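Local coordinates for penicillin-binding protein PbpB (Mycobacterium tuberculosis, PDB 6KGV) that makes cross-linked peptidoglycan from lipid intermediates and binds penicillins in its C-terminal transpeptidase domain, at residues Val304-Glu309 against Lys323-Gly328; Thr316-Phe321 against Arg443-Ala448; Thr476-Gln481 against Asp492-Thr497. All coordinates share one frame; numbering follows the deposited sequence.

Contact 1: residues Val304-Glu309 against Lys323-Gly328; sequences VHDAWE and KSSNVG. With CO (cobalt (II) ion), chain D; AXL (2-{1-[2-amino-2-(4-hydroxy-phenyl)-acetylamino]-2-oxo-ethyl}-5,5-dimethyl-thiazolidine-4-carboxylic acid), chain F.
Asp-306 grips the start of helix 326-347 with both carboxylate oxygens. OD1 accepts from Val-327 N at 2.8 Å, almost in line with the N-H (173°). OD2 accepts from Ser-325 OG at 2.7 Å. Both donors come in on the syn side, slightly out of the carboxylate plane. Ser-325 is the N-cap, and its OG also accepts from Gly-328 N at 2.8 Å. Its OG lies anti to the backbone N (chi1 169°), where it serves both bonds. The helix N-terminus probably stabilises the negative charge of Asp-306, whose OD2 is bonded to His-310 as well. One water links the backbones: it accepts from Ala-307 N at 3.0 Å and donates to Ser-324 O at 2.7 Å.

The Trp-308 ring crosses the Lys-323 side chain at about a right angle, with CH2 4.0 Å from Lys-323 CB. Trp-308 NE1 is held by Tyr-315. Val-304 CG1 packs against Asn-326 CB at 4.0 Å.

The 323-328 segment lines the penicillin site. Ser-324 OG accepts from N7 of the opened penicillin at 3.1 Å, and is also bonded to Lys-272 and Lys-475. Ser-324 to Asn-326 fit the SxN motif of penicillin-binding transpeptidases. On the other segment, His-305 and both oxygens of Glu-309 bind cobalt.

Strand 302-305 pairs with strand 296-299, and Val-327 touches Ile-297 there, so the hairpin rests on the start of helix 326-347.

Contact 2: residues Thr316-Phe321 against Arg443-Ala448; sequences TTTGVF and RQMLRA
Met-445 meets Thr-317, Thr-318 and Phe-321 in a helix-to-helix packing inside the penicillin-binding transpeptidase domain. Helix 436-446 supplies the methionine and helix 317-322 receives it. The CB of Met-445 points at the short helix. CG follows anti to the backbone N (chi1 -171°), which sends the chain straight across. This CG lies over the first turn of the short helix, 3.5 Å from Thr-318 OG1 and 3.6 Å from Thr-318 CA. SD reaches further, to 3.8 Å from Thr-317 CG2. It also approaches Phe-321 CD2 at 4.3 Å, obliquely to the ring. Rotation about CG-SD (chi3 28°) sets the direction of the terminal CE.

The two threonines present different atoms. Thr-317 turns CG2 to the sulfur. Thr-318 offers OG1 to Met-445 CG and its CG2 to Ala-448. Both hydroxyls are also bonded to the neighbouring loop, Thr-317 OG1 to Ser-285 OG and Thr-318 OG1 to Pro-287 O. All six touching residues are buried.

Phe-321 adds a second, looser meeting, with its CB 4.4 Å from Leu-446 CD2. The Phe-321 side chain also touches Lys-272 and Ala-276 of helix 272-281, where Met-445 touches Ile-280, and Thr-329 and Leu-332 of helix 326-347. Further along, two methyl groups meet directly: Thr-318 CG2 lies 3.6 Å from Ala-448 CB.

Contact 3: residues Thr476-Gln481 against Asp492-Thr497; sequences TGTAQQ and DVYWIT. With AXL (2-{1-[2-amino-2-(4-hydroxy-phenyl)-acetylamino]-2-oxo-ethyl}-5,5-dimethyl-thiazolidine-4-carboxylic acid), chain F.
Gln-481 and Trp-495 bury the most surface here, and they do so by stacking. The CG of Gln-481 stands over the six-membered ring of Trp-495, 3.5 Å from its centroid and 8° off the ring normal. The chain then runs extended across the indole, with the amide plane 18° from the ring plane. NE2 ends over the same indole and gives a weak bond to Tyr-494 O at 3.2 Å. Its stronger partner is Asp-516, which fixes the amide. Val-493 CG1 packs against CD of the same amide. The backbone of Gln-481 is tied in too, with its N donating to Val-493 O at 2.9 Å. Phe-265 also meets the Trp-495 ring.

Tyr-494 works on the sheet face that carries Thr-478 and Gln-480. Thr-478 CG2 makes a CH-pi contact over the tyrosine ring, 3.8 Å from its centroid. Gln-480 CG comes to the ring edge, 3.7 Å from CE1.

The two backbones pair antiparallel, twisted against each other (146°). Gly-477 with Thr-497 and Ala-479 with Trp-495 are the hydrogen-bonded pairs.

Strand 473-483 also holds the opened penicillin. Thr-476 OG1, also hydrogen-bonded to Thr-461, donates to ligand O63 at 2.7 Å and Thr-478 OG1 to ligand O62 at 2.9 Å, so two hydroxyls grip one carboxylate. Thr-478 N donates to ligand O1 at 3.0 Å, consistent with an oxyanion-hole role. Gln-480 OE1 takes the ligand amine N11. Lys-475, Thr-476 and Gly-477 match the KTG motif, on the strand that edges the active site in penicillin-binding transpeptidases.

Contacts 1 and 3 face each other across the penicillin site, with centres 15 Å apart and nearest atoms about 5 Å apart. Both hold the ligand. Contact 1 brings Ser-324, whose side chain is about 3 Å from that of Ser-269, the acyl-ester residue by similarity. Contact 2 lies further from the ligand, with the Phe-321 side chain about 9 Å from it and about 8 Å from that of Ser-269. It joins contact 1: Ser-325 N lies 2.9 Å from Val-320 O, a probable hydrogen bond. Helix 317-322 leads into the SxN segment. Contacts 2 and 3 do not touch (nearest atoms about 6 Å apart), but strand 473-483 is the next element after helix 436-446.

Contact 1: residues Val304-Glu309 against Lys323-Gly328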
loop_
_atom_site.group_PDB
_atom_site.type_symbol
_atom_site.label_atom_id
_atom_site.label_comp_id
_atom_site.label_asym_id
_atom_site.label_seq_id
_atom_site.Cartn_x
_atom_site.Cartn_y
_atom_site.Cartn_z
ATOM N N VAL A 304 -19.494 4.012 20.181
ATOM C CA VAL A 304 -18.110 3.792 19.785
ATOM C C VAL A 304 -17.246 3.783 21.033
ATOM O O VAL A 304 -17.338 4.688 21.870
ATOM C CB VAL A 304 -17.626 4.862 18.790
ATOM C CG1 VAL A 304 -16.242 4.514 18.280
ATOM C CG2 VAL A 304 -18.593 4.953 17.642
ATOM N N HIS A 305 -16.392 2.774 21.133
ATOM C CA HIS A 305 -15.547 2.511 22.281
ATOM C C HIS A 305 -14.092 2.627 21.844
ATOM O O HIS A 305 -13.769 2.435 20.670
ATOM C CB HIS A 305 -15.848 1.098 22.819
ATOM C CG HIS A 305 -15.703 0.951 24.302
ATOM N ND1 HIS A 305 -16.787 0.943 25.155
ATOM C CD2 HIS A 305 -14.611 0.763 25.081
ATOM C CE1 HIS A 305 -16.366 0.777 26.397
ATOM N NE2 HIS A 305 -15.051 0.660 26.380
ATOM N N ASP A 306 -13.210 2.969 22.774
ATOM C CA ASP A 306 -11.785 2.835 22.511
ATOM C C ASP A 306 -11.322 1.421 22.872
ATOM O O ASP A 306 -11.944 0.727 23.677
ATOM C CB ASP A 306 -10.983 3.878 23.294
ATOM C CG ASP A 306 -10.976 5.261 22.608
ATOM O OD1 ASP A 306 -11.467 5.379 21.463
ATOM O OD2 ASP A 306 -10.463 6.222 23.214
ATOM N N ALA A 307 -10.206 0.998 22.268
ATOM C CA ALA A 307 -9.710 -0.367 22.452
ATOM C C ALA A 307 -9.252 -0.659 23.877
ATOM O O ALA A 307 -8.995 -1.826 24.202
ATOM C CB ALA A 307 -8.562 -0.648 21.485
ATOM N N TRP A 308 -9.132 0.356 24.725
ATOM C CA TRP A 308 -8.807 0.174 26.128
ATOM C C TRP A 308 -9.819 0.958 26.945
ATOM O O TRP A 308 -10.290 2.012 26.514
ATOM C CB TRP A 308 -7.368 0.630 26.462
ATOM C CG TRP A 308 -7.051 2.102 26.182
ATOM C CD1 TRP A 308 -6.817 3.079 27.110
ATOM C CD2 TRP A 308 -6.909 2.733 24.894
ATOM N NE1 TRP A 308 -6.554 4.279 26.484
ATOM C CE2 TRP A 308 -6.601 4.094 25.127
ATOM C CE3 TRP A 308 -7.015 2.283 23.570
ATOM C CZ2 TRP A 308 -6.402 5.009 24.081
ATOM C CZ3 TRP A 308 -6.825 3.190 22.536
ATOM C CH2 TRP A 308 -6.519 4.539 22.798
ATOM N N GLU A 309 -10.180 0.425 28.110
ATOM C CA GLU A 309 -11.088 1.155 28.985
ATOM C C GLU A 309 -10.356 2.332 29.623
ATOM O O GLU A 309 -9.203 2.209 30.056
ATOM C CB GLU A 309 -11.672 0.231 30.062
ATOM C CG GLU A 309 -12.682 -0.798 29.544
ATOM C CD GLU A 309 -14.023 -0.198 29.102
ATOM O OE1 GLU A 309 -14.429 0.858 29.630
ATOM O OE2 GLU A 309 -14.691 -0.798 28.228
ATOM N N LYS A 323 -2.039 7.115 19.988
ATOM C CA LYS A 323 -2.616 6.000 20.740
ATOM C C LYS A 323 -3.812 5.368 20.039
ATOM O O LYS A 323 -4.308 4.330 20.494
ATOM C CB LYS A 323 -3.036 6.457 22.138
ATOM C CG LYS A 323 -1.878 6.889 23.001
ATOM C CD LYS A 323 -2.304 7.106 24.444
ATOM C CE LYS A 323 -1.120 7.545 25.300
ATOM N NZ LYS A 323 -0.063 6.491 25.445
ATOM N N SER A 324 -4.270 5.982 18.953
ATOM C CA SER A 324 -5.381 5.517 18.124
ATOM C C SER A 324 -6.686 5.436 18.921
ATOM O O SER A 324 -7.363 4.410 18.971
ATOM C CB SER A 324 -5.047 4.192 17.435
ATOM O OG SER A 324 -5.757 4.098 16.205
ATOM N N SER A 325 -7.050 6.570 19.511
ATOM C CA SER A 325 -8.354 6.727 20.152
ATOM C C SER A 325 -9.423 6.909 19.075
ATOM O O SER A 325 -9.419 7.921 18.360
ATOM C CB SER A 325 -8.323 7.917 21.105
ATOM O OG SER A 325 -9.627 8.243 21.557
ATOM N N ASN A 326 -10.305 5.908 18.930
ATOM C CA ASN A 326 -11.468 6.032 18.053
ATOM C C ASN A 326 -12.358 7.189 18.492
ATOM O O ASN A 326 -12.804 7.999 17.669
ATOM C CB ASN A 326 -12.286 4.732 18.054
ATOM C CG ASN A 326 -11.595 3.572 17.338
ATOM O OD1 ASN A 326 -10.643 3.753 16.590
ATOM N ND2 ASN A 326 -12.103 2.368 17.563
ATOM N N VAL A 327 -12.642 7.263 19.790
ATOM C CA VAL A 327 -13.459 8.348 20.331
ATOM C C VAL A 327 -12.826 9.697 20.012
ATOM O O VAL A 327 -13.498 10.626 19.548
ATOM C CB VAL A 327 -13.644 8.157 21.847
ATOM C CG1 VAL A 327 -14.389 9.338 22.471
ATOM C CG2 VAL A 327 -14.359 6.818 22.132
ATOM N N GLY A 328 -11.523 9.826 20.263
ATOM C CA GLY A 328 -10.852 11.072 19.958
ATOM C C GLY A 328 -10.928 11.411 18.485
ATOM O O GLY A 328 -11.126 12.575 18.114
HETATM CO CO CO D . -16.125 0.701 28.420
HETATM C C1 AXL F . -8.357 1.256 14.463
HETATM O O1 AXL F . -7.927 0.323 13.785
HETATM C C2 AXL F . -8.982 1.032 15.837
HETATM C C3 AXL F . -7.884 1.387 16.828
HETATM S S4 AXL F . -7.904 0.406 18.301
HETATM C C5 AXL F . -6.296 -0.315 18.094
HETATM C C51 AXL F . -5.288 0.425 18.976
HETATM C C52 AXL F . -6.301 -1.808 18.461
HETATM C C6 AXL F . -5.988 -0.146 16.605
HETATM C C61 AXL F . -4.528 -0.125 16.288
HETATM O O62 AXL F . -3.904 -1.208 16.274
HETATM O O63 AXL F . -3.995 0.979 16.038
HETATM N N7 AXL F . -6.629 1.073 16.187
HETATM N N8 AXL F . -9.457 -0.330 16.037
HETATM C C9 AXL F . -10.725 -0.637 16.369
HETATM O O91 AXL F . -11.552 0.200 16.699
HETATM C C10 AXL F . -11.133 -2.096 16.309
HETATM N N11 AXL F . -12.575 -2.245 16.402
HETATM C C12 AXL F . -10.512 -2.882 17.396
HETATM C C13 AXL F . -9.611 -3.875 17.062
HETATM C C14 AXL F . -8.998 -4.648 18.046
HETATM C C15 AXL F . -9.302 -4.419 19.382
HETATM C C16 AXL F . -10.208 -3.418 19.727
HETATM C C17 AXL F . -10.822 -2.653 18.734
HETATM O O18 AXL F . -8.701 -5.176 20.336
HETATM O O HOH W 1 -9.262 2.913 20.225
HETATM O O HOH W 2 -16.749 3.018 28.640
#

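Contact 2: residues Thr316-Phe321 against Arg443-Ala448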
loop_
_atom_site.group_PDB
_atom_site.type_symbol
_atom_site.label_atom_id
_atom_site.label_comp_id
_atom_site.label_asym_id
_atom_site.label_seq_id
_atom_site.Cartn_x
_atom_site.Cartn_y
_atom_site.Cartn_z
ATOM N N THR A 316 -3.479 14.593 23.785
ATOM C CA THR A 316 -3.354 15.605 22.759
ATOM C C THR A 316 -3.882 15.047 21.444
ATOM O O THR A 316 -4.024 13.831 21.261
ATOM C CB THR A 316 -1.906 16.071 22.589
ATOM O OG1 THR A 316 -1.066 14.956 22.245
ATOM C CG2 THR A 316 -1.413 16.737 23.867
ATOM N N THR A 317 -4.223 15.961 20.543
ATOM C CA THR A 317 -4.477 15.591 19.158
ATOM C C THR A 317 -3.403 14.632 18.656
ATOM O O THR A 317 -3.706 13.585 18.074
ATOM C CB THR A 317 -4.545 16.868 18.317
ATOM O OG1 THR A 317 -5.721 17.606 18.686
ATOM C CG2 THR A 317 -4.571 16.567 16.829
ATOM N N THR A 318 -2.134 14.955 18.912
ATOM C CA THR A 318 -1.054 14.022 18.594
ATOM C C THR A 318 -1.291 12.660 19.239
ATOM O O THR A 318 -1.166 11.622 18.581
ATOM C CB THR A 318 0.287 14.612 19.032
ATOM O OG1 THR A 318 0.512 15.844 18.335
ATOM C CG2 THR A 318 1.437 13.653 18.750
ATOM N N GLY A 319 -1.666 12.643 20.524
ATOM C CA GLY A 319 -1.910 11.377 21.192
ATOM C C GLY A 319 -3.121 10.624 20.682
ATOM O O GLY A 319 -3.128 9.387 20.679
ATOM N N VAL A 320 -4.164 11.344 20.263
ATOM C CA VAL A 320 -5.342 10.683 19.712
ATOM C C VAL A 320 -4.949 9.800 18.538
ATOM O O VAL A 320 -5.448 8.678 18.386
ATOM C CB VAL A 320 -6.396 11.720 19.285
ATOM C CG1 VAL A 320 -7.355 11.098 18.228
ATOM C CG2 VAL A 320 -7.159 12.217 20.483
ATOM N N PHE A 321 -4.066 10.298 17.680
ATOM C CA PHE A 321 -3.611 9.485 16.565
ATOM C C PHE A 321 -2.464 8.563 16.962
ATOM O O PHE A 321 -2.387 7.437 16.460
ATOM C CB PHE A 321 -3.240 10.394 15.395
ATOM C CG PHE A 321 -4.402 11.168 14.888
ATOM C CD1 PHE A 321 -5.452 10.511 14.231
ATOM C CD2 PHE A 321 -4.488 12.533 15.093
ATOM C CE1 PHE A 321 -6.555 11.220 13.783
ATOM C CE2 PHE A 321 -5.584 13.241 14.649
ATOM C CZ PHE A 321 -6.624 12.583 14.003
ATOM N N ARG A 443 2.981 14.465 9.115
ATOM C CA ARG A 443 4.163 13.601 9.181
ATOM C C ARG A 443 4.784 13.635 10.564
ATOM O O ARG A 443 5.058 12.588 11.158
ATOM C CB ARG A 443 5.217 14.023 8.145
ATOM C CG ARG A 443 4.788 13.884 6.714
ATOM C CD ARG A 443 5.984 13.745 5.781
ATOM N NE ARG A 443 6.908 14.883 5.802
ATOM C CZ ARG A 443 6.798 15.949 5.017
ATOM N NH1 ARG A 443 5.786 16.048 4.162
ATOM N NH2 ARG A 443 7.701 16.915 5.084
ATOM N N GLN A 444 5.014 14.840 11.095
ATOM C CA GLN A 444 5.600 14.963 12.428
ATOM C C GLN A 444 4.709 14.321 13.478
ATOM O O GLN A 444 5.179 13.574 14.336
ATOM C CB GLN A 444 5.847 16.443 12.756
ATOM C CG GLN A 444 7.047 17.018 12.025
ATOM C CD GLN A 444 8.348 16.295 12.371
ATOM O OE1 GLN A 444 8.633 16.019 13.538
ATOM N NE2 GLN A 444 9.125 15.967 11.353
ATOM N N MET A 445 3.411 14.588 13.406
ATOM C CA MET A 445 2.489 14.070 14.406
ATOM C C MET A 445 2.447 12.539 14.391
ATOM O O MET A 445 2.436 11.905 15.452
ATOM C CB MET A 445 1.117 14.711 14.155
ATOM C CG MET A 445 0.061 14.471 15.191
ATOM S SD MET A 445 -1.398 15.538 14.922
ATOM C CE MET A 445 -1.351 15.814 13.165
ATOM N N LEU A 446 2.490 11.921 13.205
ATOM C CA LEU A 446 2.516 10.463 13.121
ATOM C C LEU A 446 3.824 9.850 13.618
ATOM O O LEU A 446 3.856 8.632 13.844
ATOM C CB LEU A 446 2.234 10.009 11.683
ATOM C CG LEU A 446 0.782 10.267 11.246
ATOM C CD1 LEU A 446 0.519 9.753 9.839
ATOM C CD2 LEU A 446 -0.210 9.643 12.244
ATOM N N ARG A 447 4.885 10.647 13.831
ATOM C CA ARG A 447 6.057 10.127 14.546
ATOM C C ARG A 447 5.679 9.583 15.915
ATOM O O ARG A 447 6.378 8.714 16.447
ATOM C CB ARG A 447 7.141 11.199 14.714
ATOM C CG ARG A 447 7.811 11.598 13.406
ATOM C CD ARG A 447 8.787 12.730 13.618
ATOM N NE ARG A 447 9.851 12.383 14.553
ATOM C CZ ARG A 447 10.673 13.281 15.102
ATOM N NH1 ARG A 447 10.556 14.574 14.807
ATOM N NH2 ARG A 447 11.616 12.891 15.942
ATOM N N ALA A 448 4.579 10.070 16.496
ATOM C CA ALA A 448 4.211 9.623 17.835
ATOM C C ALA A 448 3.742 8.168 17.839
ATOM O O ALA A 448 3.834 7.494 18.873
ATOM C CB ALA A 448 3.135 10.538 18.413
#

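Contact 3: residues Thr476-Gln481 against Asp492-Thr497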
loop_
_atom_site.group_PDB
_atom_site.type_symbol
_atom_site.label_atom_id
_atom_site.label_comp_id
_atom_site.label_asym_id
_atom_site.label_seq_id
_atom_site.Cartn_x
_atom_site.Cartn_y
_atom_site.Cartn_z
ATOM N N THR A 476 -0.710 2.477 12.689
ATOM C CA THR A 476 -1.182 1.104 12.821
ATOM C C THR A 476 -2.664 1.014 12.453
ATOM O O THR A 476 -3.403 2.006 12.503
ATOM C CB THR A 476 -0.989 0.603 14.260
ATOM O OG1 THR A 476 -1.482 1.595 15.175
ATOM C CG2 THR A 476 0.501 0.302 14.574
ATOM N N GLY A 477 -3.097 -0.193 12.081
ATOM C CA GLY A 477 -4.519 -0.457 11.920
ATOM C C GLY A 477 -4.960 -1.841 12.375
ATOM O O GLY A 477 -4.235 -2.825 12.189
ATOM N N THR A 478 -6.155 -1.933 12.958
ATOM C CA THR A 478 -6.788 -3.219 13.296
ATOM C C THR A 478 -8.263 -3.098 12.907
ATOM O O THR A 478 -9.060 -2.522 13.656
ATOM C CB THR A 478 -6.650 -3.580 14.778
ATOM O OG1 THR A 478 -5.277 -3.534 15.189
ATOM C CG2 THR A 478 -7.163 -4.998 15.041
ATOM N N ALA A 479 -8.628 -3.658 11.755
ATOM C CA ALA A 479 -9.994 -3.599 11.254
ATOM C C ALA A 479 -10.671 -4.951 11.424
ATOM O O ALA A 479 -10.103 -5.989 11.062
ATOM C CB ALA A 479 -10.021 -3.189 9.782
ATOM N N GLN A 480 -11.893 -4.937 11.947
ATOM C CA GLN A 480 -12.661 -6.166 12.059
ATOM C C GLN A 480 -13.195 -6.576 10.693
ATOM O O GLN A 480 -13.708 -5.745 9.941
ATOM C CB GLN A 480 -13.798 -5.993 13.057
ATOM C CG GLN A 480 -13.306 -5.779 14.489
ATOM C CD GLN A 480 -14.414 -5.320 15.410
ATOM O OE1 GLN A 480 -14.391 -4.196 15.919
ATOM N NE2 GLN A 480 -15.401 -6.185 15.622
ATOM N N GLN A 481 -13.061 -7.860 10.372
ATOM C CA GLN A 481 -13.594 -8.387 9.128
ATOM C C GLN A 481 -15.078 -8.724 9.270
ATOM O O GLN A 481 -15.571 -9.022 10.359
ATOM C CB GLN A 481 -12.815 -9.629 8.705
ATOM C CG GLN A 481 -11.321 -9.401 8.522
ATOM C CD GLN A 481 -10.641 -10.565 7.846
ATOM O OE1 GLN A 481 -11.306 -11.442 7.298
ATOM N NE2 GLN A 481 -9.312 -10.582 7.871
ATOM N N ASP A 492 -12.999 -11.314 16.610
ATOM C CA ASP A 492 -11.587 -11.613 16.795
ATOM C C ASP A 492 -10.893 -11.935 15.476
ATOM O O ASP A 492 -9.862 -12.615 15.481
ATOM C CB ASP A 492 -11.413 -12.768 17.787
ATOM C CG ASP A 492 -12.267 -13.981 17.426
ATOM O OD1 ASP A 492 -13.195 -13.836 16.588
ATOM O OD2 ASP A 492 -12.005 -15.081 17.968
ATOM N N VAL A 493 -11.434 -11.469 14.348
ATOM C CA VAL A 493 -10.823 -11.657 13.032
ATOM C C VAL A 493 -10.537 -10.283 12.444
ATOM O O VAL A 493 -11.465 -9.494 12.215
ATOM C CB VAL A 493 -11.719 -12.482 12.094
ATOM C CG1 VAL A 493 -10.987 -12.785 10.780
ATOM C CG2 VAL A 493 -12.169 -13.780 12.786
ATOM N N TYR A 494 -9.262 -10.000 12.176
ATOM C CA TYR A 494 -8.847 -8.653 11.813
ATOM C C TYR A 494 -8.026 -8.622 10.533
ATOM O O TYR A 494 -7.316 -9.570 10.202
ATOM C CB TYR A 494 -8.016 -8.005 12.926
ATOM C CG TYR A 494 -8.645 -8.095 14.293
ATOM C CD1 TYR A 494 -9.780 -7.355 14.610
ATOM C CD2 TYR A 494 -8.094 -8.898 15.276
ATOM C CE1 TYR A 494 -10.357 -7.429 15.871
ATOM C CE2 TYR A 494 -8.655 -8.976 16.541
ATOM C CZ TYR A 494 -9.790 -8.241 16.830
ATOM O OH TYR A 494 -10.363 -8.318 18.086
ATOM N N TRP A 495 -8.139 -7.510 9.815
ATOM C CA TRP A 495 -7.080 -7.059 8.928
ATOM C C TRP A 495 -6.155 -6.191 9.760
ATOM O O TRP A 495 -6.611 -5.234 10.388
ATOM C CB TRP A 495 -7.614 -6.256 7.743
ATOM C CG TRP A 495 -8.385 -7.051 6.731
ATOM C CD1 TRP A 495 -7.893 -7.993 5.861
ATOM C CD2 TRP A 495 -9.785 -6.939 6.449
ATOM N NE1 TRP A 495 -8.910 -8.487 5.065
ATOM C CE2 TRP A 495 -10.078 -7.857 5.404
ATOM C CE3 TRP A 495 -10.820 -6.158 6.981
ATOM C CZ2 TRP A 495 -11.360 -8.009 4.882
ATOM C CZ3 TRP A 495 -12.096 -6.310 6.461
ATOM C CH2 TRP A 495 -12.359 -7.234 5.419
ATOM N N ILE A 496 -4.872 -6.540 9.797
ATOM C CA ILE A 496 -3.855 -5.730 10.452
ATOM C C ILE A 496 -3.143 -4.934 9.364
ATOM O O ILE A 496 -2.774 -5.494 8.321
ATOM C CB ILE A 496 -2.866 -6.605 11.239
ATOM C CG1 ILE A 496 -3.599 -7.442 12.301
ATOM C CG2 ILE A 496 -1.768 -5.757 11.836
ATOM C CD1 ILE A 496 -4.547 -6.685 13.179
ATOM N N THR A 497 -2.976 -3.628 9.590
ATOM C CA THR A 497 -2.364 -2.735 8.619
ATOM C C THR A 497 -1.304 -1.878 9.283
ATOM O O THR A 497 -1.384 -1.560 10.477
ATOM C CB THR A 497 -3.388 -1.793 7.960
ATOM O OG1 THR A 497 -4.240 -1.237 8.969
ATOM C CG2 THR A 497 -4.237 -2.535 6.933
HETATM C C1 AXL F . -8.357 1.256 14.463
HETATM O O1 AXL F . -7.927 0.323 13.785
HETATM C C2 AXL F . -8.982 1.032 15.837
HETATM C C3 AXL F . -7.884 1.387 16.828
HETATM S S4 AXL F . -7.904 0.406 18.301
HETATM C C5 AXL F . -6.296 -0.315 18.094
HETATM C C51 AXL F . -5.288 0.425 18.976
HETATM C C52 AXL F . -6.301 -1.808 18.461
HETATM C C6 AXL F . -5.988 -0.146 16.605
HETATM C C61 AXL F . -4.528 -0.125 16.288
HETATM O O62 AXL F . -3.904 -1.208 16.274
HETATM O O63 AXL F . -3.995 0.979 16.038
HETATM N N7 AXL F . -6.629 1.073 16.187
HETATM N N8 AXL F . -9.457 -0.330 16.037
HETATM C C9 AXL F . -10.725 -0.637 16.369
HETATM O O91 AXL F . -11.552 0.200 16.699
HETATM C C10 AXL F . -11.133 -2.096 16.309
HETATM N N11 AXL F . -12.575 -2.245 16.402
HETATM C C12 AXL F . -10.512 -2.882 17.396
HETATM C C13 AXL F . -9.611 -3.875 17.062
HETATM C C14 AXL F . -8.998 -4.648 18.046
HETATM C C15 AXL F . -9.302 -4.419 19.382
HETATM C C16 AXL F . -10.208 -3.418 19.727
HETATM C C17 AXL F . -10.822 -2.653 18.734
HETATM O O18 AXL F . -8.701 -5.176 20.336
#